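Local coordinates for p800 reaction center core protein (PDB 5V8K), which forms the membrane-embedded core of a homodimeric photosynthetic reaction center, holding many bacteriochlorophylls and binding a [4Fe-4S] cluster, at residues Ile26-Asn31 and Leu93-His98; Ile39-Leu44 and Pro57-Tyr62; His134-Tyr138 and Pro149-Ser153. All coordinates share one frame; numbering follows the deposited sequence.

The three contacts follow the first part of the chain through its bundle of helices and pigments. Contact 1 pairs helix 18-39 with helix 77-97, and contact 2 is nested inside the loop it closes: the end of helix 18-39 and the turn after it meet the start of helix 58-67. Contact 3 comes later, where the end of helix 113-137 meets the loop before helix 162-186. The centres of contacts 1 and 2 lie about 22 Å apart. Contact 3 is more remote, its centre about 27 Å from that of contact 2. Each contact brings at least one histidine up to a bacteriochlorophyll magnesium, consistent with helix packing and pigment placement going together.

Contact 1: residues Ile26-Asn31 and Leu93-His98; sequences INHLGN and LWGFGH. With GBF (Bacteriochlorophyll g), chain K.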
# COMPACT_ATOMS: atom_id res chain seq x y z
N ILE A 26 26.14 29.99 6.47
CA ILE A 26 26.07 31.04 5.46
C ILE A 26 25.43 30.51 4.18
O ILE A 26 24.50 31.12 3.64
CB ILE A 26 27.49 31.60 5.19
CG1 ILE A 26 28.07 32.19 6.48
CG2 ILE A 26 27.48 32.65 4.03
CD1 ILE A 26 29.45 32.84 6.32
N ASN A 27 25.90 29.35 3.69
CA ASN A 27 25.35 28.82 2.44
C ASN A 27 23.88 28.48 2.61
O ASN A 27 23.10 28.61 1.67
CB ASN A 27 26.12 27.59 1.98
CG ASN A 27 27.50 27.92 1.46
OD1 ASN A 27 27.71 28.97 0.84
ND2 ASN A 27 28.43 27.02 1.69
N HIS A 28 23.48 28.06 3.81
CA HIS A 28 22.07 27.82 4.02
C HIS A 28 21.26 29.11 3.90
O HIS A 28 20.16 29.10 3.34
CB HIS A 28 21.82 27.16 5.37
CG HIS A 28 20.38 27.12 5.72
ND1 HIS A 28 19.82 27.99 6.63
CD2 HIS A 28 19.37 26.38 5.23
CE1 HIS A 28 18.53 27.74 6.72
NE2 HIS A 28 18.23 26.79 5.87
N LEU A 29 21.78 30.23 4.42
CA LEU A 29 21.12 31.51 4.19
C LEU A 29 21.02 31.84 2.70
O LEU A 29 19.97 32.30 2.23
CB LEU A 29 21.87 32.63 4.93
CG LEU A 29 21.85 32.48 6.46
CD1 LEU A 29 22.73 33.51 7.10
CD2 LEU A 29 20.46 32.53 7.02
N GLY A 30 22.09 31.57 1.94
CA GLY A 30 22.01 31.66 0.49
C GLY A 30 20.88 30.83 -0.12
O GLY A 30 20.21 31.26 -1.07
N ASN A 31 20.65 29.63 0.41
CA ASN A 31 19.56 28.81 -0.09
C ASN A 31 18.21 29.47 0.18
O ASN A 31 17.30 29.43 -0.66
CB ASN A 31 19.60 27.43 0.56
CG ASN A 31 20.69 26.55 0.01
OD1 ASN A 31 21.55 26.97 -0.76
ND2 ASN A 31 20.64 25.29 0.41
N LEU A 93 26.01 35.61 -0.47
CA LEU A 93 26.12 34.65 0.63
C LEU A 93 26.82 33.38 0.18
O LEU A 93 27.68 32.86 0.90
CB LEU A 93 24.74 34.32 1.17
CG LEU A 93 24.05 35.48 1.88
CD1 LEU A 93 22.56 35.23 1.94
CD2 LEU A 93 24.63 35.62 3.26
N TRP A 94 26.43 32.84 -0.98
CA TRP A 94 27.13 31.65 -1.47
C TRP A 94 28.58 31.96 -1.82
O TRP A 94 29.45 31.09 -1.71
CB TRP A 94 26.43 31.09 -2.70
CG TRP A 94 25.16 30.33 -2.50
CD1 TRP A 94 24.79 29.57 -1.41
CD2 TRP A 94 24.08 30.25 -3.42
NE1 TRP A 94 23.56 29.01 -1.62
CE2 TRP A 94 23.09 29.43 -2.84
CE3 TRP A 94 23.86 30.79 -4.69
CZ2 TRP A 94 21.89 29.15 -3.50
CZ3 TRP A 94 22.67 30.51 -5.34
CH2 TRP A 94 21.71 29.70 -4.75
N GLY A 95 28.84 33.17 -2.30
CA GLY A 95 30.19 33.59 -2.61
C GLY A 95 31.05 33.48 -1.38
O GLY A 95 32.05 32.76 -1.37
N PHE A 96 30.66 34.22 -0.34
CA PHE A 96 31.37 34.15 0.93
C PHE A 96 31.37 32.73 1.50
O PHE A 96 32.36 32.31 2.12
CB PHE A 96 30.74 35.14 1.92
CG PHE A 96 31.08 36.62 1.64
CD1 PHE A 96 32.36 37.03 1.29
CD2 PHE A 96 30.09 37.58 1.77
CE1 PHE A 96 32.63 38.38 1.05
CE2 PHE A 96 30.35 38.91 1.54
CZ PHE A 96 31.61 39.32 1.18
N GLY A 97 30.29 31.98 1.27
CA GLY A 97 30.16 30.65 1.84
C GLY A 97 31.10 29.61 1.24
O GLY A 97 31.32 28.56 1.85
N HIS A 98 31.68 29.89 0.08
CA HIS A 98 32.55 28.93 -0.59
C HIS A 98 33.99 29.41 -0.69
O HIS A 98 34.75 28.87 -1.49
CB HIS A 98 32.00 28.61 -1.97
CG HIS A 98 30.71 27.86 -1.93
ND1 HIS A 98 29.52 28.46 -1.56
CD2 HIS A 98 30.41 26.58 -2.21
CE1 HIS A 98 28.54 27.58 -1.63
NE2 HIS A 98 29.05 26.42 -2.02
MG GBF K . 27.83 23.92 -2.33
CHA GBF K . 28.14 23.16 1.05
CHB GBF K . 30.88 22.78 -2.84
CHC GBF K . 27.30 24.81 -5.62
CHD GBF K . 24.55 25.19 -1.51
NA GBF K . 29.28 23.37 -1.14
C1A GBF K . 29.31 22.97 0.13
C2A GBF K . 30.33 21.94 0.54
C3A GBF K . 31.37 22.44 -0.47
C4A GBF K . 30.45 22.88 -1.57
CMA GBF K . 32.15 23.66 0.04
CAA GBF K . 29.96 20.45 0.41
CBA GBF K . 30.94 19.55 1.15
CGA GBF K . 30.58 18.09 0.96
O1A GBF K . 29.41 17.74 0.86
O2A GBF K . 31.56 17.09 1.34
NB GBF K . 28.97 23.82 -4.00
C1B GBF K . 30.19 23.26 -4.06
C2B GBF K . 30.60 23.22 -5.39
C3B GBF K . 29.57 23.80 -6.15
C4B GBF K . 28.58 24.17 -5.23
CMB GBF K . 31.91 22.65 -5.87
CAB GBF K . 29.53 24.00 -7.64
CBB GBF K . 30.48 23.78 -8.53
NC GBF K . 26.31 24.89 -3.30
C1C GBF K . 26.22 25.06 -4.62
C2C GBF K . 25.00 25.50 -5.34
C3C GBF K . 24.32 25.54 -4.03
C4C GBF K . 25.06 25.22 -2.90
CMC GBF K . 25.26 26.87 -5.99
CAC GBF K . 22.90 25.94 -3.89
CBC GBF K . 22.05 26.30 -5.08
ND GBF K . 26.60 24.22 -0.74
C1D GBF K . 25.37 24.62 -0.42
C2D GBF K . 24.78 24.40 1.10
C3D GBF K . 25.99 23.85 1.48
C4D GBF K . 27.00 23.73 0.49
CMD GBF K . 23.52 24.67 1.87
CAD GBF K . 26.58 23.40 2.77
OBD GBF K . 26.11 23.15 3.94
CBD GBF K . 27.95 22.91 2.49
CGD GBF K . 28.97 23.67 3.26
O1D GBF K . 29.00 24.88 3.17
O2D GBF K . 29.89 22.94 4.13
CED GBF K . 31.30 23.19 4.12
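The indole N-H of W94 is shared by two acceptors on the facing helix. NE1 lies 3.0 Å from OD1 of N31, which sits in the ring plane while its amide stands steeply to it, the planes 74° apart; a weak second bond runs from NE1 to the backbone O of N27, 3.3 Å away. The indole is sandwiched, with CA of G30 making a CH-pi contact over one face and CAC of the bacteriochlorophyll over the other. A leucine in place of W94 would probably leave OD1 of N31 without this donor, lose the weak bond to O of N27 as well, and open a gap between G30 and the pigment. Glycine suits position 30 because a CB would collide with CD1 of W94, and G97 is likewise bare where OD1 of N27 comes in. These two glycines let the antiparallel helices approach to 7.9 Å between segment axes, with CD1 of L93 filling in 4.0 Å from CB of L29.

N27 keeps CG beside its backbone N (chi1 -72°), which carries ND2 to within 2.7 Å of the pigment's O1D; the same amide bonds weakly to O of G97. H98 gives its ND1 proton to O of W94, 2.6 Å away, and turns its other edge to the magnesium, 2.8 Å from NE2. Donation at ND1 is consistent with NE2 being the unprotonated nitrogen that faces the metal.

Contact 2: residues Ile39-Leu44 and Pro57-Tyr62; sequences ILVHHL and PATMFY. With GBF (Bacteriochlorophyll g), chain I.
A58 presses its methyl into the turn that follows helix 18-39, with CB 3.4 Å from O of H43 and also close to O of I39. The small methyl of alanine suits a place where two carbonyl oxygens come this near, the tight part of the contact. Beside it I39 holds CG1 anti to its backbone N (chi1 -161°), which lays CG1 along A58 and sets CG2 over the face of the F61 ring, 3.8 Å from its centroid. L40 brings CD2 over the face of Y62, while L44 reaches A58 and Y62 with its own CD2, 3.7 Å from CB of A58. Y62 supplies the one direct hydrogen bond between the segments: OH donates to O of L40 at 2.7 Å, in the carbonyl plane, and also bonds to N of L75. Tyrosine suits the place because its ring packs on L40 and L44 while its hydroxyl satisfies a buried carbonyl.

This is a helix-to-helix connection: helix 18-39 ends, the chain turns through H43 with its positive phi (58°), and helix 58-67 starts after P57 at the N-cap. The packing is more open toward this helix start, where CG of P57 comes only to 4.2 Å from CD1 of I39. A water adds a polar bridge between the two backbones, donating to O of H43 and accepting from N of A58, a first-turn N-H that has no carbonyl before it in the helix.

The far side of the turn belongs to pigments. NE2 of H43 binds one magnesium at 2.4 Å. The backbone N of H43 gives a nearly straight bond (171°) to O1D of the same bacteriochlorophyll. H42 lays its ring face over the methyl CMD of this pigment, while its NE2 coordinates the magnesium of another bacteriochlorophyll g.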
# COMPACT_ATOMS: atom_id res chain seq x y z
N ILE A 39 11.12 31.46 -6.75
CA ILE A 39 9.70 31.16 -6.75
C ILE A 39 8.83 32.38 -7.04
O ILE A 39 7.65 32.22 -7.37
CB ILE A 39 9.34 30.46 -5.41
CG1 ILE A 39 8.05 29.72 -5.54
CG2 ILE A 39 9.25 31.41 -4.22
CD1 ILE A 39 8.09 28.54 -6.59
N LEU A 40 9.37 33.60 -6.97
CA LEU A 40 8.65 34.78 -7.46
C LEU A 40 8.68 34.91 -8.98
O LEU A 40 7.90 35.70 -9.53
CB LEU A 40 9.23 36.07 -6.83
CG LEU A 40 9.00 36.17 -5.30
CD1 LEU A 40 9.69 37.40 -4.73
CD2 LEU A 40 7.52 36.20 -4.96
N VAL A 41 9.50 34.13 -9.67
CA VAL A 41 9.76 34.30 -11.10
C VAL A 41 9.36 33.08 -11.91
O VAL A 41 8.81 33.21 -13.00
CB VAL A 41 11.24 34.65 -11.35
CG1 VAL A 41 11.57 34.64 -12.84
CG2 VAL A 41 11.55 36.01 -10.78
N HIS A 42 9.66 31.88 -11.41
CA HIS A 42 9.42 30.64 -12.12
C HIS A 42 8.34 29.82 -11.40
O HIS A 42 8.02 30.07 -10.24
CB HIS A 42 10.71 29.83 -12.23
CG HIS A 42 11.78 30.52 -12.98
ND1 HIS A 42 11.77 30.63 -14.35
CD2 HIS A 42 12.90 31.16 -12.56
CE1 HIS A 42 12.83 31.31 -14.75
NE2 HIS A 42 13.52 31.65 -13.68
N HIS A 43 7.78 28.85 -12.11
CA HIS A 43 6.74 27.99 -11.54
C HIS A 43 5.54 28.80 -11.05
O HIS A 43 5.01 28.56 -9.96
CB HIS A 43 7.28 27.15 -10.38
CG HIS A 43 8.32 26.16 -10.78
ND1 HIS A 43 8.63 25.07 -10.01
CD2 HIS A 43 9.12 26.10 -11.87
CE1 HIS A 43 9.57 24.36 -10.61
NE2 HIS A 43 9.90 24.98 -11.73
N LEU A 44 5.12 29.79 -11.83
CA LEU A 44 3.91 30.55 -11.54
C LEU A 44 2.69 29.91 -12.19
O LEU A 44 1.67 29.69 -11.54
CB LEU A 44 4.09 31.98 -12.03
CG LEU A 44 5.35 32.72 -11.57
CD1 LEU A 44 5.27 34.23 -11.89
CD2 LEU A 44 5.53 32.51 -10.11
N PRO A 57 4.22 26.14 -4.30
CA PRO A 57 4.57 27.23 -3.40
C PRO A 57 4.40 28.66 -3.93
O PRO A 57 4.24 29.50 -3.04
CB PRO A 57 6.05 26.91 -3.04
CG PRO A 57 6.45 25.85 -3.86
CD PRO A 57 5.47 25.64 -4.89
N ALA A 58 4.40 28.96 -5.23
CA ALA A 58 4.45 30.37 -5.65
C ALA A 58 3.27 31.16 -5.11
O ALA A 58 3.41 32.32 -4.73
CB ALA A 58 4.51 30.45 -7.18
N THR A 59 2.08 30.54 -5.08
CA THR A 59 0.88 31.22 -4.59
C THR A 59 1.07 31.78 -3.19
O THR A 59 0.56 32.87 -2.87
CB THR A 59 -0.31 30.26 -4.60
OG1 THR A 59 0.07 29.02 -3.97
CG2 THR A 59 -0.79 30.05 -6.00
N MET A 60 1.74 31.03 -2.32
CA MET A 60 1.87 31.49 -0.94
C MET A 60 2.77 32.71 -0.86
O MET A 60 2.54 33.63 -0.07
CB MET A 60 2.39 30.37 -0.01
CG MET A 60 1.32 29.38 0.38
SD MET A 60 1.94 28.18 1.54
CE MET A 60 2.80 27.05 0.43
N PHE A 61 3.82 32.73 -1.68
CA PHE A 61 4.77 33.83 -1.65
C PHE A 61 4.18 35.09 -2.30
O PHE A 61 4.49 36.21 -1.87
CB PHE A 61 6.06 33.41 -2.36
CG PHE A 61 6.91 32.53 -1.54
CD1 PHE A 61 6.73 31.16 -1.58
CD2 PHE A 61 7.85 33.04 -0.68
CE1 PHE A 61 7.50 30.33 -0.81
CE2 PHE A 61 8.63 32.20 0.13
CZ PHE A 61 8.45 30.86 0.06
N TYR A 62 3.32 34.91 -3.30
CA TYR A 62 2.63 36.07 -3.85
C TYR A 62 1.56 36.57 -2.89
O TYR A 62 1.32 37.78 -2.82
CB TYR A 62 2.01 35.73 -5.22
CG TYR A 62 2.96 36.07 -6.36
CD1 TYR A 62 3.93 35.16 -6.79
CD2 TYR A 62 2.92 37.34 -6.98
CE1 TYR A 62 4.82 35.50 -7.80
CE2 TYR A 62 3.80 37.68 -7.98
CZ TYR A 62 4.73 36.77 -8.40
OH TYR A 62 5.59 37.11 -9.38
MG GBF I . 11.25 23.54 -13.16
CHA GBF I . 10.28 25.73 -15.68
CHB GBF I . 8.78 21.50 -13.97
CHC GBF I . 12.54 21.53 -10.72
CHD GBF I . 14.19 25.61 -12.82
NA GBF I . 9.85 23.59 -14.53
C1A GBF I . 9.47 24.50 -15.44
C2A GBF I . 8.28 24.23 -16.31
C3A GBF I . 7.74 23.03 -15.56
C4A GBF I . 8.87 22.68 -14.64
CMA GBF I . 6.50 23.37 -14.72
CAA GBF I . 8.48 23.90 -17.80
CBA GBF I . 9.36 22.69 -18.09
CGA GBF I . 10.80 23.08 -17.94
O1A GBF I . 11.19 24.08 -18.52
O2A GBF I . 11.56 22.66 -16.77
NB GBF I . 10.75 21.70 -12.51
C1B GBF I . 9.66 21.03 -12.87
C2B GBF I . 9.61 19.86 -12.11
C3B GBF I . 10.68 19.90 -11.21
C4B GBF I . 11.33 21.11 -11.46
CMB GBF I . 8.59 18.80 -12.29
CAB GBF I . 11.12 18.91 -10.19
CBB GBF I . 10.70 17.68 -10.06
NC GBF I . 12.98 23.58 -12.07
C1C GBF I . 13.32 22.73 -11.10
C2C GBF I . 14.53 22.83 -10.23
C3C GBF I . 14.90 24.03 -10.98
C4C GBF I . 14.02 24.43 -11.98
CMC GBF I . 14.10 23.14 -8.80
CAC GBF I . 16.14 24.81 -10.70
CBC GBF I . 17.13 24.41 -9.62
ND GBF I . 12.14 25.14 -13.99
C1D GBF I . 13.16 25.94 -13.79
C2D GBF I . 13.32 27.33 -14.57
C3D GBF I . 12.12 27.06 -15.24
C4D GBF I . 11.45 25.85 -14.94
CMD GBF I . 14.37 28.39 -14.54
CAD GBF I . 11.17 27.84 -16.07
OBD GBF I . 11.38 28.79 -16.90
CBD GBF I . 10.04 26.94 -16.47
CGD GBF I . 8.71 27.53 -16.12
O1D GBF I . 8.52 28.09 -15.08
O2D GBF I . 7.60 27.47 -17.02
CED GBF I . 6.36 27.99 -16.55
C1 GBF I . 12.96 22.98 -16.69
C2 GBF I . 13.74 21.75 -17.06
C3 GBF I . 14.24 20.85 -16.19
C4 GBF I . 14.97 19.68 -16.79
C5 GBF I . 14.10 20.94 -14.69
C6 GBF I . 15.43 20.94 -13.97
C7 GBF I . 15.30 20.19 -12.66
C8 GBF I . 16.32 20.23 -11.78
C9 GBF I . 17.52 21.05 -12.15
C10 GBF I . 16.20 19.49 -10.45
C11 GBF I . 17.50 18.79 -10.09
C12 GBF I . 17.87 18.95 -8.62
C13 GBF I . 19.12 19.29 -8.21
C14 GBF I . 20.23 19.54 -9.20
C15 GBF I . 19.48 19.42 -6.73
O HOH W 1 5.10 27.32 -7.70

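Contact 3: residues His134-Tyr138 and Pro149-Ser153; sequences HMAFY and PTGLS. With GBF (Bacteriochlorophyll g), chain O.
M135 and A136, in the last turn of helix 113-137, hand their carbonyls to backbone hydrogen bonds from T150 and G151 of the returning loop. N of T150 donates to O of M135 at 2.9 Å, almost straight (170°); N of G151 then meets O of A136 at 3.1 Å. Carbonyls at the end of a helix run short of N-H partners within it, and the loop provides them. CA of A136 adds a weaker C-H...O contact to O of G151, 3.4 Å away.

Within the loop, T150 turns OG1 between its backbone N and carbonyl carbon (chi1 68°), from where the hydroxyl donates to O of the next residue, G151, at 2.8 Å. G151 has a positive phi, easily met by glycine.

The helix and loop are joined by a small antiparallel hairpin, strands 140-141 and 147-148, which reverses the chain before helix 162-186; T150 packs on P162 and A166 there.

Apolar contact is modest: CB of A136 lies 4.4 Å from CB of L152. P149, with no N-H to offer, instead makes van der Waals contact with helix-end carbonyl oxygens, CB 3.3 Å from O of A136 and CG near O of F137.

Pigment contacts occupy the other side of the helix end. ND1 of H134 binds the bacteriochlorophyll magnesium at 2.6 Å. Y138 lies with its ring face over the macrocycle, CE2 3.2 Å from CHD.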
# COMPACT_ATOMS: atom_id res chain seq x y z
N HIS A 134 9.06 49.46 10.44
CA HIS A 134 8.64 49.46 9.04
C HIS A 134 7.12 49.50 8.94
O HIS A 134 6.55 50.29 8.16
CB HIS A 134 9.15 48.23 8.29
CG HIS A 134 8.50 48.09 6.96
ND1 HIS A 134 9.03 48.66 5.82
CD2 HIS A 134 7.31 47.56 6.60
CE1 HIS A 134 8.22 48.42 4.80
NE2 HIS A 134 7.16 47.78 5.25
N MET A 135 6.45 48.62 9.68
CA MET A 135 5.00 48.64 9.76
C MET A 135 4.51 50.03 10.12
O MET A 135 3.61 50.59 9.48
CB MET A 135 4.51 47.63 10.80
CG MET A 135 4.70 46.14 10.46
SD MET A 135 4.17 45.04 11.83
CE MET A 135 2.42 45.43 11.81
N ALA A 136 5.14 50.62 11.15
CA ALA A 136 4.65 51.86 11.76
C ALA A 136 4.66 53.00 10.76
O ALA A 136 3.67 53.72 10.62
CB ALA A 136 5.51 52.22 12.97
N PHE A 137 5.78 53.18 10.07
CA PHE A 137 6.00 54.37 9.26
C PHE A 137 5.78 54.15 7.77
O PHE A 137 5.40 55.09 7.07
CB PHE A 137 7.43 54.90 9.49
CG PHE A 137 7.68 55.39 10.90
CD1 PHE A 137 7.41 56.71 11.26
CD2 PHE A 137 8.20 54.55 11.86
CE1 PHE A 137 7.66 57.16 12.55
CE2 PHE A 137 8.44 54.99 13.14
CZ PHE A 137 8.17 56.29 13.49
N TYR A 138 6.00 52.94 7.26
CA TYR A 138 5.82 52.66 5.83
C TYR A 138 4.62 51.77 5.54
O TYR A 138 4.00 51.93 4.50
CB TYR A 138 7.10 52.03 5.26
CG TYR A 138 8.28 52.98 5.50
CD1 TYR A 138 8.50 54.08 4.68
CD2 TYR A 138 9.14 52.80 6.59
CE1 TYR A 138 9.57 54.97 4.91
CE2 TYR A 138 10.19 53.66 6.83
CZ TYR A 138 10.41 54.75 5.99
OH TYR A 138 11.46 55.61 6.24
N PRO A 149 0.60 52.91 6.50
CA PRO A 149 1.39 52.90 7.74
C PRO A 149 0.49 52.60 8.93
O PRO A 149 -0.64 53.10 9.02
CB PRO A 149 1.98 54.32 7.80
CG PRO A 149 1.99 54.77 6.35
CD PRO A 149 0.78 54.15 5.73
N THR A 150 0.97 51.76 9.83
CA THR A 150 0.12 51.28 10.91
C THR A 150 0.06 52.26 12.09
O THR A 150 -0.92 52.24 12.85
CB THR A 150 0.58 49.90 11.39
OG1 THR A 150 1.86 49.99 12.02
CG2 THR A 150 0.68 48.92 10.20
N GLY A 151 1.05 53.13 12.24
CA GLY A 151 1.26 53.80 13.51
C GLY A 151 1.87 52.83 14.51
O GLY A 151 2.25 51.71 14.19
N LEU A 152 1.96 53.29 15.76
CA LEU A 152 2.61 52.55 16.84
C LEU A 152 1.82 52.79 18.12
O LEU A 152 1.64 53.93 18.53
CB LEU A 152 4.07 52.99 17.02
CG LEU A 152 4.94 52.18 17.97
CD1 LEU A 152 5.07 50.73 17.53
CD2 LEU A 152 6.31 52.84 18.07
N SER A 153 1.35 51.71 18.74
CA SER A 153 0.63 51.82 20.01
C SER A 153 1.04 50.67 20.91
O SER A 153 1.35 49.57 20.44
CB SER A 153 -0.89 51.81 19.80
OG SER A 153 -1.57 51.60 21.02
MG GBF O . 11.42 48.55 4.93
CHA GBF O . 10.28 49.32 1.70
CHB GBF O . 11.24 45.36 4.17
CHC GBF O . 12.93 47.99 8.00
CHD GBF O . 12.34 52.01 5.18
NA GBF O . 10.79 47.56 3.34
C1A GBF O . 10.18 47.90 2.18
C2A GBF O . 10.19 46.83 1.12
C3A GBF O . 10.04 45.65 2.10
C4A GBF O . 10.76 46.23 3.27
CMA GBF O . 8.61 45.33 2.48
CAA GBF O . 11.46 46.87 0.28
CBA GBF O . 12.04 45.55 -0.21
CGA GBF O . 13.50 45.69 -0.54
O1A GBF O . 14.01 46.76 -0.82
O2A GBF O . 14.38 44.57 -0.29
NB GBF O . 12.12 46.88 5.87
C1B GBF O . 11.81 45.64 5.50
C2B GBF O . 12.20 44.75 6.49
C3B GBF O . 12.65 45.50 7.55
C4B GBF O . 12.54 46.84 7.15
CMB GBF O . 12.14 43.25 6.40
CAB GBF O . 13.17 45.02 8.86
CBB GBF O . 13.17 43.82 9.40
NC GBF O . 12.38 49.75 6.27
C1C GBF O . 12.91 49.38 7.45
C2C GBF O . 13.58 50.31 8.40
C3C GBF O . 13.35 51.41 7.43
C4C GBF O . 12.67 51.07 6.26
CMC GBF O . 12.76 50.43 9.68
CAC GBF O . 13.78 52.82 7.66
CBC GBF O . 14.52 53.25 8.91
ND GBF O . 11.39 50.26 3.85
C1D GBF O . 11.70 51.55 3.94
C2D GBF O . 11.39 52.58 2.72
C3D GBF O . 10.86 51.53 1.99
C4D GBF O . 10.84 50.24 2.58
CMD GBF O . 11.57 54.03 2.39
CAD GBF O . 10.15 51.44 0.71
OBD GBF O . 10.01 52.20 -0.30
CBD GBF O . 9.84 50.02 0.46
CGD GBF O . 8.37 49.82 0.27
O1D GBF O . 7.95 49.37 -0.78
O2D GBF O . 7.45 50.15 1.36
CED GBF O . 6.32 49.34 1.70
C1 GBF O . 15.35 44.21 -1.24
C2 GBF O . 16.69 44.11 -0.55
C3 GBF O . 17.19 42.96 -0.10
C4 GBF O . 16.43 41.69 -0.26
C5 GBF O . 18.53 42.95 0.59
C6 GBF O . 19.72 42.98 -0.35
C7 GBF O . 20.95 42.76 0.50
C8 GBF O . 22.15 42.46 -0.02
C9 GBF O . 22.29 42.30 -1.52
C10 GBF O . 23.33 42.25 0.89